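Local coordinates for conserved hypothetical protein (PDB 2FB0) that is of unknown function but is possibly an oxidoreductase, belonging to the antibiotic biosynthesis monooxygenase family, in the dimeric alpha/beta barrel clan, at residues 19-24 with 51-56; 30-35 with 66-71; 57-60 with 64-67. All coordinates share one frame; numbering follows the deposited sequence. Where two conformers were deposited one is given.

Contact 1: residues 19-24 with 51-56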
loop_
_atom_site.group_PDB
_atom_site.type_symbol
_atom_site.label_atom_id
_atom_site.label_comp_id
_atom_site.label_asym_id
_atom_site.label_seq_id
_atom_site.Cartn_x
_atom_site.Cartn_y
_atom_site.Cartn_z
ATOM N N GLU A 19 -11.092 -0.566 -14.177
ATOM C CA GLU A 19 -9.975 -0.356 -15.084
ATOM C C GLU A 19 -9.709 1.122 -15.343
ATOM O O GLU A 19 -8.548 1.537 -15.428
ATOM C CB GLU A 19 -10.235 -1.078 -16.415
ATOM C CG GLU A 19 -9.048 -1.088 -17.397
ATOM C CD GLU A 19 -9.038 0.085 -18.388
ATOM O OE1 GLU A 19 -8.044 0.215 -19.140
ATOM O OE2 GLU A 19 -10.008 0.880 -18.423
ATOM N N LYS A 20 -10.787 1.902 -15.492
ATOM C CA LYS A 20 -10.669 3.329 -15.778
ATOM C C LYS A 20 -10.045 4.070 -14.601
ATOM O O LYS A 20 -9.222 4.944 -14.794
ATOM C CB LYS A 20 -12.051 3.945 -16.120
ATOM C CG LYS A 20 -12.645 3.483 -17.461
ATOM C CD LYS A 20 -14.133 3.851 -17.553
ATOM C CE LYS A 20 -14.839 3.094 -18.697
ATOM N NZ LYS A 20 -16.303 3.417 -18.696
ATOM N N ALA A 21 -10.475 3.728 -13.389
ATOM C CA ALA A 21 -9.935 4.333 -12.175
ATOM C C ALA A 21 -8.433 3.993 -11.970
ATOM O O ALA A 21 -7.627 4.874 -11.641
ATOM C CB ALA A 21 -10.781 3.928 -10.962
ATOM N N ILE A 22 -8.076 2.730 -12.199
ATOM C CA ILE A 22 -6.675 2.287 -12.127
ATOM C C ILE A 22 -5.810 3.003 -13.163
ATOM O O ILE A 22 -4.713 3.464 -12.841
ATOM C CB ILE A 22 -6.542 0.723 -12.234
ATOM C CG1 ILE A 22 -7.163 0.064 -10.997
ATOM C CG2 ILE A 22 -5.050 0.287 -12.409
ATOM C CD1 ILE A 22 -7.419 -1.435 -11.132
ATOM N N GLU A 23 -6.301 3.109 -14.402
ATOM C CA GLU A 23 -5.555 3.812 -15.446
ATOM C C GLU A 23 -5.341 5.274 -15.074
ATOM O O GLU A 23 -4.256 5.814 -15.288
ATOM C CB GLU A 23 -6.232 3.676 -16.825
ATOM C CG GLU A 23 -5.851 4.753 -17.865
ATOM C CD GLU A 23 -4.401 4.693 -18.377
ATOM O OE1 GLU A 23 -3.637 3.773 -18.017
ATOM O OE2 GLU A 23 -4.022 5.590 -19.161
ATOM N N ALA A 24 -6.368 5.910 -14.510
ATOM C CA ALA A 24 -6.242 7.315 -14.087
ATOM C C ALA A 24 -5.188 7.454 -12.977
ATOM O O ALA A 24 -4.406 8.402 -12.976
ATOM C CB ALA A 24 -7.592 7.884 -13.628
ATOM N N ASP A 51 -12.501 -5.037 -5.871
ATOM C CA ASP A 51 -13.030 -3.670 -5.831
ATOM C C ASP A 51 -12.134 -2.699 -5.062
ATOM O O ASP A 51 -12.490 -1.544 -4.886
ATOM C CB ASP A 51 -14.471 -3.660 -5.263
ATOM C CG ASP A 51 -14.556 -4.166 -3.826
ATOM O OD1 ASP A 51 -13.660 -4.921 -3.374
ATOM O OD2 ASP A 51 -15.534 -3.819 -3.133
ATOM N N VAL A 52 -10.969 -3.172 -4.612
ATOM C CA VAL A 52 -10.072 -2.333 -3.820
ATOM C C VAL A 52 -8.720 -2.162 -4.512
ATOM O O VAL A 52 -8.107 -3.135 -4.952
ATOM C CB VAL A 52 -9.864 -2.873 -2.373
ATOM C CG1 VAL A 52 -8.896 -1.961 -1.592
ATOM C CG2 VAL A 52 -11.189 -2.983 -1.616
ATOM N N PHE A 53 -8.271 -0.918 -4.638
ATOM C CA PHE A 53 -6.863 -0.661 -4.951
ATOM C C PHE A 53 -6.366 0.470 -4.066
ATOM O O PHE A 53 -7.148 1.045 -3.318
ATOM C CB PHE A 53 -6.597 -0.463 -6.465
ATOM C CG PHE A 53 -7.059 0.867 -7.035
ATOM C CD1 PHE A 53 -8.351 1.010 -7.557
ATOM C CD2 PHE A 53 -6.179 1.957 -7.102
ATOM C CE1 PHE A 53 -8.763 2.230 -8.120
ATOM C CE2 PHE A 53 -6.575 3.174 -7.655
ATOM C CZ PHE A 53 -7.877 3.315 -8.176
HETATM N N MSE A 54 -5.063 0.741 -4.094
HETATM C CA MSE A 54 -4.505 1.774 -3.242
HETATM C C MSE A 54 -3.384 2.510 -3.930
HETATM O O MSE A 54 -2.753 1.990 -4.855
HETATM C CB MSE A 54 -4.061 1.219 -1.876
HETATM C CG MSE A 54 -2.903 0.223 -1.913
HETATM SE SE MSE A 54 -2.165 -0.033 -0.113
HETATM C CE MSE A 54 -1.552 1.847 0.048
ATOM N N ILE A 55 -3.183 3.748 -3.504
ATOM C CA ILE A 55 -2.083 4.562 -3.981
ATOM C C ILE A 55 -1.166 4.761 -2.784
ATOM O O ILE A 55 -1.608 5.185 -1.713
ATOM C CB ILE A 55 -2.551 5.925 -4.548
ATOM C CG1 ILE A 55 -3.596 5.727 -5.663
ATOM C CG2 ILE A 55 -1.361 6.686 -5.127
ATOM C CD1 ILE A 55 -4.243 7.048 -6.161
ATOM N N CYS A 56 0.094 4.380 -2.957
ATOM C CA CYS A 56 1.112 4.562 -1.936
ATOM C C CYS A 56 2.050 5.674 -2.391
ATOM O O CYS A 56 2.541 5.650 -3.517
ATOM C CB CYS A 56 1.899 3.266 -1.735
ATOM S SG CYS A 56 2.897 3.293 -0.231
#

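Contact 2: residues 30-35 with 66-71. With ACT (acetate ion), chain B.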
loop_
_atom_site.group_PDB
_atom_site.type_symbol
_atom_site.label_atom_id
_atom_site.label_comp_id
_atom_site.label_asym_id
_atom_site.label_seq_id
_atom_site.Cartn_x
_atom_site.Cartn_y
_atom_site.Cartn_z
ATOM N N ALA A 30 2.628 8.450 -13.072
ATOM C CA ALA A 30 3.659 8.954 -13.993
ATOM C C ALA A 30 3.878 10.463 -13.853
ATOM O O ALA A 30 5.017 10.924 -13.873
ATOM C CB ALA A 30 3.322 8.566 -15.460
ATOM N N CYS A 31 2.794 11.231 -13.692
ATOM C CA CYS A 31 2.892 12.685 -13.534
ATOM C C CYS A 31 3.568 13.092 -12.220
ATOM O O CYS A 31 4.447 13.958 -12.204
ATOM C CB CYS A 31 1.505 13.337 -13.583
ATOM S SG CYS A 31 0.718 13.316 -15.186
ATOM N N SER A 32 3.143 12.471 -11.122
ATOM C CA SER A 32 3.637 12.827 -9.795
ATOM C C SER A 32 5.124 12.494 -9.626
ATOM O O SER A 32 5.856 13.262 -9.005
ATOM C CB SER A 32 2.794 12.152 -8.705
ATOM O OG SER A 32 1.407 12.377 -8.935
ATOM N N LEU A 33 5.556 11.365 -10.183
ATOM C CA LEU A 33 6.975 10.963 -10.150
ATOM C C LEU A 33 7.949 11.955 -10.806
ATOM O O LEU A 33 9.150 11.930 -10.513
ATOM C CB LEU A 33 7.164 9.584 -10.769
ATOM C CG LEU A 33 6.699 8.387 -9.945
ATOM C CD1 LEU A 33 6.801 7.133 -10.796
ATOM C CD2 LEU A 33 7.499 8.244 -8.635
ATOM N N LYS A 34 7.428 12.822 -11.679
ATOM C CA LYS A 34 8.229 13.874 -12.307
ATOM C C LYS A 34 8.423 15.055 -11.367
ATOM O O LYS A 34 9.248 15.924 -11.631
ATOM C CB LYS A 34 7.574 14.366 -13.606
ATOM C CG LYS A 34 7.597 13.367 -14.740
ATOM C CD LYS A 34 6.831 13.916 -15.939
ATOM C CE LYS A 34 6.807 12.916 -17.094
ATOM N NZ LYS A 34 6.021 13.458 -18.245
ATOM N N GLU A 35 7.647 15.103 -10.287
ATOM C CA GLU A 35 7.784 16.163 -9.295
ATOM C C GLU A 35 9.013 15.888 -8.416
ATOM O O GLU A 35 9.226 14.768 -7.948
ATOM C CB GLU A 35 6.524 16.280 -8.429
ATOM C CG GLU A 35 5.263 16.714 -9.173
ATOM C CD GLU A 35 4.045 16.742 -8.263
ATOM O OE1 GLU A 35 4.092 17.418 -7.219
ATOM O OE2 GLU A 35 3.039 16.085 -8.583
ATOM N N ALA A 66 1.917 19.852 -0.383
ATOM C CA ALA A 66 0.972 20.966 -0.565
ATOM C C ALA A 66 1.030 21.490 -1.991
ATOM O O ALA A 66 -0.009 21.685 -2.613
ATOM C CB ALA A 66 1.243 22.093 0.448
ATOM N N ALA A 67 2.241 21.675 -2.519
ATOM C CA ALA A 67 2.417 22.096 -3.907
ATOM C C ALA A 67 1.867 21.064 -4.903
ATOM O O ALA A 67 1.237 21.437 -5.892
ATOM C CB ALA A 67 3.903 22.416 -4.205
ATOM N N HIS A 68 2.112 19.775 -4.652
ATOM C CA HIS A 68 1.534 18.693 -5.470
ATOM C C HIS A 68 0.013 18.821 -5.597
ATOM O O HIS A 68 -0.548 18.661 -6.678
ATOM C CB HIS A 68 1.901 17.338 -4.856
ATOM C CG HIS A 68 1.144 16.170 -5.412
ATOM N ND1 HIS A 68 1.291 15.731 -6.710
ATOM C CD2 HIS A 68 0.283 15.305 -4.818
ATOM C CE1 HIS A 68 0.534 14.660 -6.901
ATOM N NE2 HIS A 68 -0.080 14.376 -5.765
ATOM N N GLU A 69 -0.631 19.123 -4.481
ATOM C CA GLU A 69 -2.084 19.196 -4.407
ATOM C C GLU A 69 -2.665 20.436 -5.100
ATOM O O GLU A 69 -3.876 20.537 -5.271
ATOM C CB GLU A 69 -2.535 19.091 -2.951
ATOM C CG GLU A 69 -2.294 17.701 -2.372
ATOM C CD GLU A 69 -2.384 17.655 -0.860
ATOM O OE1 GLU A 69 -2.314 18.730 -0.212
ATOM O OE2 GLU A 69 -2.495 16.532 -0.314
ATOM N N LYS A 70 -1.790 21.347 -5.522
ATOM C CA LYS A 70 -2.187 22.541 -6.271
ATOM C C LYS A 70 -1.923 22.401 -7.770
ATOM O O LYS A 70 -2.249 23.307 -8.540
ATOM C CB LYS A 70 -1.463 23.786 -5.747
ATOM C CG LYS A 70 -1.942 24.297 -4.393
ATOM C CD LYS A 70 -1.092 25.512 -3.970
ATOM C CE LYS A 70 -1.488 26.069 -2.597
ATOM N NZ LYS A 70 -0.867 25.332 -1.436
ATOM N N THR A 71 -1.337 21.281 -8.191
ATOM C CA THR A 71 -1.032 21.085 -9.609
ATOM C C THR A 71 -2.276 20.729 -10.429
ATOM O O THR A 71 -3.264 20.196 -9.898
ATOM C CB THR A 71 0.046 19.997 -9.854
ATOM O OG1 THR A 71 -0.444 18.726 -9.414
ATOM C CG2 THR A 71 1.357 20.327 -9.131
HETATM C C ACT B . -2.381 12.236 -4.061
HETATM O O ACT B . -1.825 12.320 -5.184
HETATM O OXT ACT B . -1.972 13.005 -3.150
HETATM C CH3 ACT B . -3.499 11.285 -3.811
#

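Contact 3: residues 57-60 with 64-67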
loop_
_atom_site.group_PDB
_atom_site.type_symbol
_atom_site.label_atom_id
_atom_site.label_comp_id
_atom_site.label_asym_id
_atom_site.label_seq_id
_atom_site.Cartn_x
_atom_site.Cartn_y
_atom_site.Cartn_z
ATOM N N GLU A 57 2.287 6.655 -1.527
ATOM C CA GLU A 57 3.084 7.813 -1.902
ATOM C C GLU A 57 4.066 8.130 -0.806
ATOM O O GLU A 57 3.772 7.928 0.359
ATOM C CB GLU A 57 2.193 9.042 -2.123
ATOM C CG GLU A 57 0.951 8.727 -2.927
ATOM C CD GLU A 57 -0.035 9.868 -3.002
ATOM O OE1 GLU A 57 0.364 11.043 -2.877
ATOM O OE2 GLU A 57 -1.224 9.566 -3.212
ATOM N N THR A 58 5.228 8.654 -1.190
ATOM C CA THR A 58 6.139 9.248 -0.227
ATOM C C THR A 58 6.536 10.631 -0.716
ATOM O O THR A 58 6.979 10.797 -1.858
ATOM C CB THR A 58 7.393 8.387 -0.020
ATOM O OG1 THR A 58 6.985 7.048 0.255
ATOM C CG2 THR A 58 8.254 8.921 1.143
ATOM N N TRP A 59 6.369 11.610 0.166
ATOM C CA TRP A 59 6.651 13.003 -0.133
ATOM C C TRP A 59 7.789 13.477 0.742
ATOM O O TRP A 59 7.883 13.092 1.908
ATOM C CB TRP A 59 5.391 13.872 0.040
ATOM C CG TRP A 59 4.424 13.527 -1.043
ATOM C CD1 TRP A 59 3.406 12.612 -0.981
ATOM C CD2 TRP A 59 4.453 14.007 -2.387
ATOM N NE1 TRP A 59 2.787 12.512 -2.210
ATOM C CE2 TRP A 59 3.412 13.359 -3.087
ATOM C CE3 TRP A 59 5.258 14.934 -3.070
ATOM C CZ2 TRP A 59 3.145 13.616 -4.431
ATOM C CZ3 TRP A 59 4.992 15.186 -4.406
ATOM C CH2 TRP A 59 3.950 14.523 -5.074
ATOM N N GLN A 60 8.670 14.291 0.162
ATOM C CA GLN A 60 9.855 14.761 0.882
ATOM C C GLN A 60 9.510 15.500 2.161
ATOM O O GLN A 60 10.197 15.360 3.174
ATOM C CB GLN A 60 10.725 15.656 -0.006
ATOM C CG GLN A 60 12.098 15.911 0.630
ATOM C CD GLN A 60 13.019 16.724 -0.245
ATOM O OE1 GLN A 60 13.040 16.565 -1.471
ATOM N NE2 GLN A 60 13.782 17.616 0.381
ATOM N N VAL A 64 6.228 20.253 -0.263
ATOM C CA VAL A 64 6.160 19.688 -1.612
ATOM C C VAL A 64 4.845 18.918 -1.844
ATOM O O VAL A 64 4.367 18.833 -2.976
ATOM C CB VAL A 64 7.402 18.820 -1.993
ATOM C CG1 VAL A 64 8.690 19.697 -2.072
ATOM C CG2 VAL A 64 7.584 17.660 -1.032
ATOM N N LEU A 65 4.281 18.349 -0.779
ATOM C CA LEU A 65 2.967 17.701 -0.865
ATOM C C LEU A 65 1.871 18.747 -1.131
ATOM O O LEU A 65 1.020 18.551 -2.008
ATOM C CB LEU A 65 2.651 16.884 0.393
ATOM C CG LEU A 65 1.245 16.252 0.428
ATOM C CD1 LEU A 65 0.984 15.310 -0.772
ATOM C CD2 LEU A 65 1.002 15.536 1.743
ATOM N N ALA A 66 1.917 19.852 -0.383
ATOM C CA ALA A 66 0.972 20.966 -0.565
ATOM C C ALA A 66 1.030 21.490 -1.991
ATOM O O ALA A 66 -0.009 21.685 -2.613
ATOM C CB ALA A 66 1.243 22.093 0.448
ATOM N N ALA A 67 2.241 21.675 -2.519
ATOM C CA ALA A 67 2.417 22.096 -3.907
ATOM C C ALA A 67 1.867 21.064 -4.903
ATOM O O ALA A 67 1.237 21.437 -5.892
ATOM C CB ALA A 67 3.903 22.416 -4.205
#

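Contact 1: residues 19-24 with 51-56
A21 and I22 meet the ring of F53 from a turn of helix 18-32 whose shape is held by regular backbone bonds, such as E23 N to E19 O at 2.9 Å; across to strand 52-59 the contact is apolar. I22 lies over one face of the F53 ring. Its CG1 methylene stands 4.0 Å from the ring centroid, 19° off the normal, a CH-pi contact displaced toward the rim, with CG1 3.8 Å from F53 CD1. The I22 and F53 side chains slide past each other in opposite directions, and I22 CG1 lies nearest CD1 and CE1 of the ring. The A21 methyl meets the same flank farther out, its CB 3.9 Å from F53 CE1, while the A21 carbonyl O lies obliquely 3.8 Å from F53 CZ. With CG between the backbone N and the carbonyl carbon (chi1 74°), the F53 ring is carried on toward the helix. All three touching residues are buried. V11, T43 and V13 also pack against F53, and L84 of helix 72-84 lies on A21. The backbone of F53 is hydrogen-bonded to V11 in the antiparallel sheet. Next to F53 in the strand, V52 and M54, the latter a selenomethionine, instead pack against F44 of the second subunit; I22 also touches S47 of that subunit. Helices on the F53 face and a partner chain at the V52 and M54 face are consistent with the ferredoxin-like fold and with the dimeric alpha/beta barrel pairing of its clan.

Contact 2: residues 30-35 with 66-71
H68 and E35 form the tight heart of this contact: H68 ND1 donates to E35 OE2 over 2.6 Å at 152°. The carboxylate receives the bond on the syn lone pair of OE2, close to the plane of the imidazole, and the two flat groups are nearly coplanar although the side chains cross at about a right angle. With CG anti to the backbone N (chi1 168°), the H68 ring swings off its helix toward the end of helix 18-32. S32 adds a second close approach, its OG 3.2 Å from H68 CE1; that hydroxyl is hydrogen-bonded to L28 O. H73 NE2 also bonds to E35 OE2, so two histidines share one carboxylate oxygen. At the far edge of the imidazole, H68 NE2 donates almost straight, at 174°, to acetate O 2.8 Å away, and Y41 OH holds the same ion. The looser, partly exposed side is at T71, whose CG2 comes only within 4.4 Å of E35 OE1; a glycerol, probably from the crystallisation liquor, lies about 4 Å from the T71 side chain. T71 OG1 turns instead to its own chain, bonding to H68 O over 2.7 Å and capping F74 N at the start of helix 72-84. H68 is thus held at ND1 by E35 and at NE2 by a bound carboxylate; the acetate, though probably also from the liquor, may mark a pocket for a small anionic group.

Contact 3: residues 57-60 with 64-67
The CH-pi contact is made by L65 and W59. L65 CD1 lies over one face of the indole, 3.6 Å from the centroid of the five-membered ring and 12° off its normal, nearest CD1 and NE1. The two side chains cross at about a right angle. L65 CG is anti to the backbone N (chi1 176°), sending the branch across to the indole; CD1 makes the closest approach, with CB farther out beside W59 CB and CG. Plain apolar packing comes from V64: its CG2 is 4.1 Å from W59 CE3 and lies against the backbone of Q60, 3.7 Å from Q60 N. The V64 carbonyl O approaches the benzene part of the indole obliquely, 4.0 Å from W59 CZ3. The polar bond lies within the strand, where W59 NE1 donates to E57 OE1 over 2.9 Å at 171°. E57 OE1 accepts on its anti lone pair, in the indole plane, which helps set the rotation of the ring. N61 OD1 holds V64 N at the beginning of the helix, and L65 lies near the bound acetate. The whole is a compact strand-to-helix connection, in which strand 52-59 of the ferredoxin-like sheet passes through a short turn into helix 62-68 beside the acetate site.

In the fold
From the N terminus, strand 5-12 leads into helix 18-32, whose first turns enter contact 1 and whose end enters contact 2. The chain then forms strand 38-46 and returns along strand 52-59, where contact 1 closes, laying the helix on the sheet. Contact 3 follows in series, a short closure between the end of that strand and helix 62-68. Contact 2 crosses contact 1: it opens within the loop of contact 1 and closes later, at 66-71, joining the far end of helix 18-32 to helix 62-68. Contacts 2 and 3 share A66 and A67 and touch, H68 CG lying 3.3 Å from W59 CH2, whereas contact 1 lies opposite them across the chain's centre.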